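Local coordinates for uncharacterized protein (Chromobacterium violaceum, PDB 3SJR), which is of unknown function but belongs to the DUF5610 family and folds into four helices, with two copies in its assembly, at residues A[53-57]-A[142-146]; A[81-86]-A[170-174]. All blocks are in the same frame, centred on the assembly; numbering follows the deposited sequence.

Contact 1 of 2, residues A[53-57]-A[142-146]; sequences SQGAQ and VLRQL
In this all-helical, four-helix fold, the opening turn of helix 53-73 packs against the closing turn of helix 117-145, a contact between helix ends in which S53 and L146 each lose 73 Å² of surface. Residues 53-57 are helical throughout, though the Q57 N to S53 O bond that closes their turn is weak at 3.4 Å. On the partner, V142-Q145 are helical and L146 N bonds to V142 O at 2.7 Å. The backbones come closest at S53 and V142, whose CA atoms are 5.7 Å apart; 276 Å² is buried in all.

S53, pointing toward the partner with chi1 t, sets its OG on that last turn: 3.4 Å from V142 O, 3.6 Å from Q145 CB and 3.3 Å from L146 CG. Next, Q54 turns sideways (chi1 p), so that its CB lies 4.0 Å from L146 CD2 while OE1 makes a weak hydrogen bond to S51 OG; the same side chain also packs on V153 of the second subunit. Two residues on, A56 faces the partner and its CB reaches V142 CG2 at 4.5 Å, a loose apolar contact.

Q57 (chi1 and chi2 t) also lies at the subunit interface, where its NE2 hydrogen-bonds to OE1 of Q57 of the second subunit. L146, in the m, t rotamer, reaches Q54 and Q57 of its own chain: CD2 lies 3.9 Å from Q54 CA, and CD1 packs 3.4 Å from Q57 NE2.

Contact 2 of 2, residues A[81-86]-A[170-174]; sequences VRLPES and ERLQI
L83 (m, t) lays its isobutyl group across the end of helix 151-171, with CD1 3.5 Å from E170 CD and 3.8 Å from Q173 OE1, and CD2 3.4 Å from I174 CD1. The contact joins the irregular connection between helices 53-73 and 92-110 to the C-terminal end of the chain, burying 384 Å² in all.

Both backbones turn here. Extended through V81 and R82, the connection enters a type I beta turn from L83 to S86, with S86 N bonded to L83 O at 2.9 Å. In segment 170-174, Q173 N bonds to E170 O at 3.0 Å, and a second type I turn runs from R171 to I174, its I174 N to R171 O bond also 3.0 Å. The CA atoms of R82 and R171 are 6.0 Å apart and those of L83 and E170 6.4 Å, so the two segments run past each other in opposite order.

I174 (chi1 and chi2 m) adds to the apolar patch, its CD1 lying 4.2 Å from P84 CD; the same CD1 is 3.8 Å from the backbone carbonyl R82 O. At the other edge V81 CB sits over one face of the R171 guanidinium and 3.8 Å from R171 CD, while R171 NE forms a salt bridge with E102 of helix 92-110.

R82 (m, m, m) curls back to give NH2 to S86 OG at 3.1 Å, and S86 OG in turn donates to E170 OE1 at 2.6 Å. The serine hydroxyl thus relays between arginine and glutamate, fastening the turn to the helix end by a directional polar bond.

From the N terminus, the chain sets down the first half of contact 1 at the start of helix 53-73, runs the length of that helix and lays the first half of contact 2 in the connection that follows. After helix 92-110, helix 117-145 brings the chain back to the start of helix 53-73, and contact 1 closes a loop of 84 residues. Helix 151-171 then returns to the connection, where contact 2 closes one of 83. The two loops therefore cross rather than nest. Their centres lie 34 Å apart on opposite sides of the chain's centre: contact 1 adjoins the second subunit, whereas neither segment of contact 2 touches it.

Contact 1 of 2, residues A[53-57]-A[142-146]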
loop_
_atom_site.group_PDB
_atom_site.type_symbol
_atom_site.label_atom_id
_atom_site.label_comp_id
_atom_site.label_asym_id
_atom_site.label_seq_id
_atom_site.Cartn_x
_atom_site.Cartn_y
_atom_site.Cartn_z
ATOM N N SER A 53 8.563 -11.135 12.882
ATOM C CA SER A 53 7.776 -9.990 13.305
ATOM C C SER A 53 8.478 -8.640 13.098
ATOM O O SER A 53 7.846 -7.667 12.691
ATOM C CB SER A 53 7.407 -10.174 14.779
ATOM O OG SER A 53 6.731 -9.044 15.294
ATOM N N GLN A 54 9.774 -8.567 13.377
ATOM C CA GLN A 54 10.488 -7.318 13.135
ATOM C C GLN A 54 10.894 -7.173 11.665
ATOM O O GLN A 54 11.209 -6.076 11.209
ATOM C CB GLN A 54 11.662 -7.125 14.103
ATOM C CG GLN A 54 12.870 -7.993 13.835
ATOM C CD GLN A 54 13.897 -7.902 14.951
ATOM O OE1 GLN A 54 13.597 -8.192 16.111
ATOM N NE2 GLN A 54 15.119 -7.506 14.602
ATOM N N GLY A 55 10.869 -8.281 10.932
ATOM C CA GLY A 55 11.005 -8.250 9.481
ATOM C C GLY A 55 9.750 -7.682 8.848
ATOM O O GLY A 55 9.812 -6.795 8.010
ATOM N N ALA A 56 8.598 -8.184 9.270
ATOM C CA ALA A 56 7.313 -7.729 8.734
ATOM C C ALA A 56 7.129 -6.217 8.845
ATOM O O ALA A 56 6.736 -5.566 7.889
ATOM C CB ALA A 56 6.159 -8.466 9.400
ATOM N N GLN A 57 7.435 -5.676 10.014
ATOM C CA GLN A 57 7.316 -4.245 10.290
ATOM C C GLN A 57 8.200 -3.390 9.375
ATOM O O GLN A 57 7.799 -2.314 8.926
ATOM C CB GLN A 57 7.675 -3.995 11.756
ATOM C CG GLN A 57 7.974 -2.547 12.112
ATOM C CD GLN A 57 8.852 -2.445 13.339
ATOM O OE1 GLN A 57 10.003 -2.914 13.348
ATOM N NE2 GLN A 57 8.317 -1.836 14.388
ATOM N N VAL A 142 1.109 -8.609 14.389
ATOM C CA VAL A 142 2.479 -8.086 14.376
ATOM C C VAL A 142 2.822 -7.233 15.593
ATOM O O VAL A 142 3.892 -7.386 16.174
ATOM C CB VAL A 142 2.735 -7.232 13.117
ATOM C CG1 VAL A 142 4.162 -6.715 13.111
ATOM C CG2 VAL A 142 2.451 -8.038 11.852
ATOM N N LEU A 143 1.912 -6.334 15.959
ATOM C CA LEU A 143 2.119 -5.426 17.080
ATOM C C LEU A 143 2.091 -6.123 18.446
ATOM O O LEU A 143 2.966 -5.885 19.306
ATOM C CB LEU A 143 1.102 -4.296 17.031
ATOM C CG LEU A 143 1.334 -3.272 15.921
ATOM C CD1 LEU A 143 0.252 -2.215 15.927
ATOM C CD2 LEU A 143 2.720 -2.619 16.028
ATOM N N ARG A 144 1.087 -6.978 18.642
ATOM C CA ARG A 144 1.058 -7.840 19.799
ATOM C C ARG A 144 2.396 -8.561 19.859
ATOM O O ARG A 144 3.044 -8.607 20.907
ATOM C CB ARG A 144 -0.093 -8.839 19.709
ATOM C CG ARG A 144 -1.459 -8.258 20.047
ATOM C CD ARG A 144 -2.487 -9.348 20.382
ATOM N NE ARG A 144 -3.857 -8.937 20.049
ATOM C CZ ARG A 144 -4.450 -9.149 18.865
ATOM N NH1 ARG A 144 -3.806 -9.780 17.878
ATOM N NH2 ARG A 144 -5.698 -8.728 18.662
ATOM N N GLN A 145 2.826 -9.077 18.713
ATOM C CA GLN A 145 4.046 -9.867 18.645
ATOM C C GLN A 145 5.299 -9.036 18.853
ATOM O O GLN A 145 6.303 -9.541 19.342
ATOM C CB GLN A 145 4.127 -10.607 17.316
ATOM C CG GLN A 145 4.819 -11.950 17.417
ATOM C CD GLN A 145 4.315 -12.936 16.372
ATOM O OE1 GLN A 145 3.344 -12.657 15.653
ATOM N NE2 GLN A 145 4.973 -14.099 16.283
ATOM N N LEU A 146 5.238 -7.766 18.462
ATOM C CA LEU A 146 6.356 -6.847 18.662
ATOM C C LEU A 146 6.333 -6.309 20.078
ATOM O O LEU A 146 7.211 -5.543 20.468
ATOM C CB LEU A 146 6.322 -5.682 17.659
ATOM C CG LEU A 146 6.932 -5.865 16.261
ATOM C CD1 LEU A 146 6.741 -4.606 15.451
ATOM C CD2 LEU A 146 8.415 -6.241 16.299
#

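Contact 2 of 2, residues A[81-86]-A[170-174]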
loop_
_atom_site.group_PDB
_atom_site.type_symbol
_atom_site.label_atom_id
_atom_site.label_comp_id
_atom_site.label_asym_id
_atom_site.label_seq_id
_atom_site.Cartn_x
_atom_site.Cartn_y
_atom_site.Cartn_z
ATOM N N VAL A 81 -11.732 10.961 -3.578
ATOM C CA VAL A 81 -13.154 10.971 -3.951
ATOM C C VAL A 81 -14.052 10.952 -2.707
ATOM O O VAL A 81 -13.911 10.076 -1.844
ATOM C CB VAL A 81 -13.518 9.806 -4.906
ATOM C CG1 VAL A 81 -14.742 10.170 -5.721
ATOM C CG2 VAL A 81 -12.347 9.476 -5.837
ATOM N N ARG A 82 -14.963 11.927 -2.625
ATOM C CA ARG A 82 -15.790 12.139 -1.434
ATOM C C ARG A 82 -17.246 12.455 -1.718
ATOM O O ARG A 82 -17.569 13.078 -2.721
ATOM C CB ARG A 82 -15.217 13.277 -0.591
ATOM C CG ARG A 82 -13.918 12.944 0.130
ATOM C CD ARG A 82 -14.107 11.858 1.176
ATOM N NE ARG A 82 -14.818 12.363 2.344
ATOM C CZ ARG A 82 -14.222 12.930 3.387
ATOM N NH1 ARG A 82 -12.904 13.064 3.405
ATOM N NH2 ARG A 82 -14.942 13.368 4.411
ATOM N N LEU A 83 -18.121 12.027 -0.809
ATOM C CA LEU A 83 -19.495 12.522 -0.760
ATOM C C LEU A 83 -19.457 14.027 -0.562
ATOM O O LEU A 83 -18.877 14.498 0.419
ATOM C CB LEU A 83 -20.272 11.889 0.396
ATOM C CG LEU A 83 -21.019 10.565 0.211
ATOM C CD1 LEU A 83 -21.797 10.237 1.475
ATOM C CD2 LEU A 83 -21.965 10.616 -0.964
ATOM N N PRO A 84 -20.067 14.785 -1.491
ATOM C CA PRO A 84 -20.100 16.254 -1.440
ATOM C C PRO A 84 -20.505 16.795 -0.070
ATOM O O PRO A 84 -20.003 17.839 0.347
ATOM C CB PRO A 84 -21.160 16.617 -2.476
ATOM C CG PRO A 84 -21.114 15.498 -3.457
ATOM C CD PRO A 84 -20.798 14.262 -2.660
ATOM N N GLU A 85 -21.385 16.077 0.628
ATOM C CA GLU A 85 -21.825 16.474 1.962
ATOM C C GLU A 85 -21.421 15.507 3.067
ATOM O O GLU A 85 -22.196 15.237 3.978
ATOM C CB GLU A 85 -23.332 16.655 1.982
ATOM C CG GLU A 85 -23.782 18.032 1.602
ATOM C CD GLU A 85 -25.260 18.080 1.333
ATOM O OE1 GLU A 85 -26.012 17.385 2.051
ATOM O OE2 GLU A 85 -25.669 18.804 0.400
ATOM N N SER A 86 -20.204 14.995 2.993
ATOM C CA SER A 86 -19.689 14.132 4.037
ATOM C C SER A 86 -19.710 14.867 5.371
ATOM O O SER A 86 -19.278 16.007 5.469
ATOM C CB SER A 86 -18.265 13.709 3.693
ATOM O OG SER A 86 -17.942 12.484 4.315
ATOM N N GLU A 170 -19.091 5.293 2.186
ATOM C CA GLU A 170 -19.586 6.526 1.593
ATOM C C GLU A 170 -19.145 6.656 0.147
ATOM O O GLU A 170 -19.915 7.023 -0.725
ATOM C CB GLU A 170 -19.108 7.732 2.395
ATOM C CG GLU A 170 -19.882 7.998 3.680
ATOM C CD GLU A 170 -19.725 9.430 4.171
ATOM O OE1 GLU A 170 -18.879 10.172 3.621
ATOM O OE2 GLU A 170 -20.455 9.822 5.104
ATOM N N ARG A 171 -17.886 6.342 -0.094
ATOM C CA ARG A 171 -17.346 6.395 -1.425
ATOM C C ARG A 171 -18.174 5.537 -2.371
ATOM O O ARG A 171 -18.465 5.957 -3.494
ATOM C CB ARG A 171 -15.896 5.918 -1.405
ATOM C CG ARG A 171 -15.373 5.429 -2.731
ATOM C CD ARG A 171 -15.123 6.590 -3.624
ATOM N NE ARG A 171 -14.697 6.173 -4.951
ATOM C CZ ARG A 171 -15.490 6.125 -6.012
ATOM N NH1 ARG A 171 -16.779 6.452 -5.922
ATOM N NH2 ARG A 171 -14.988 5.744 -7.170
ATOM N N LEU A 172 -18.562 4.347 -1.908
ATOM C CA LEU A 172 -19.289 3.386 -2.749
ATOM C C LEU A 172 -20.661 3.857 -3.139
ATOM O O LEU A 172 -21.260 3.310 -4.055
ATOM C CB LEU A 172 -19.416 2.033 -2.068
ATOM C CG LEU A 172 -18.109 1.265 -1.886
ATOM C CD1 LEU A 172 -18.357 0.074 -0.993
ATOM C CD2 LEU A 172 -17.509 0.842 -3.216
ATOM N N GLN A 173 -21.158 4.871 -2.444
ATOM C CA GLN A 173 -22.458 5.423 -2.747
ATOM C C GLN A 173 -22.410 6.402 -3.908
ATOM O O GLN A 173 -23.456 6.768 -4.447
ATOM C CB GLN A 173 -23.019 6.120 -1.524
ATOM C CG GLN A 173 -23.275 5.187 -0.375
ATOM C CD GLN A 173 -23.612 5.922 0.909
ATOM O OE1 GLN A 173 -23.899 7.129 0.911
ATOM N NE2 GLN A 173 -23.580 5.190 2.022
ATOM N N ILE A 174 -21.208 6.830 -4.292
ATOM C CA ILE A 174 -21.066 7.820 -5.365
ATOM C C ILE A 174 -21.449 7.252 -6.735
ATOM O O ILE A 174 -20.699 6.474 -7.337
ATOM C CB ILE A 174 -19.649 8.450 -5.430
ATOM C CG1 ILE A 174 -19.220 9.000 -4.061
ATOM C CG2 ILE A 174 -19.591 9.537 -6.526
ATOM C CD1 ILE A 174 -19.932 10.259 -3.639
#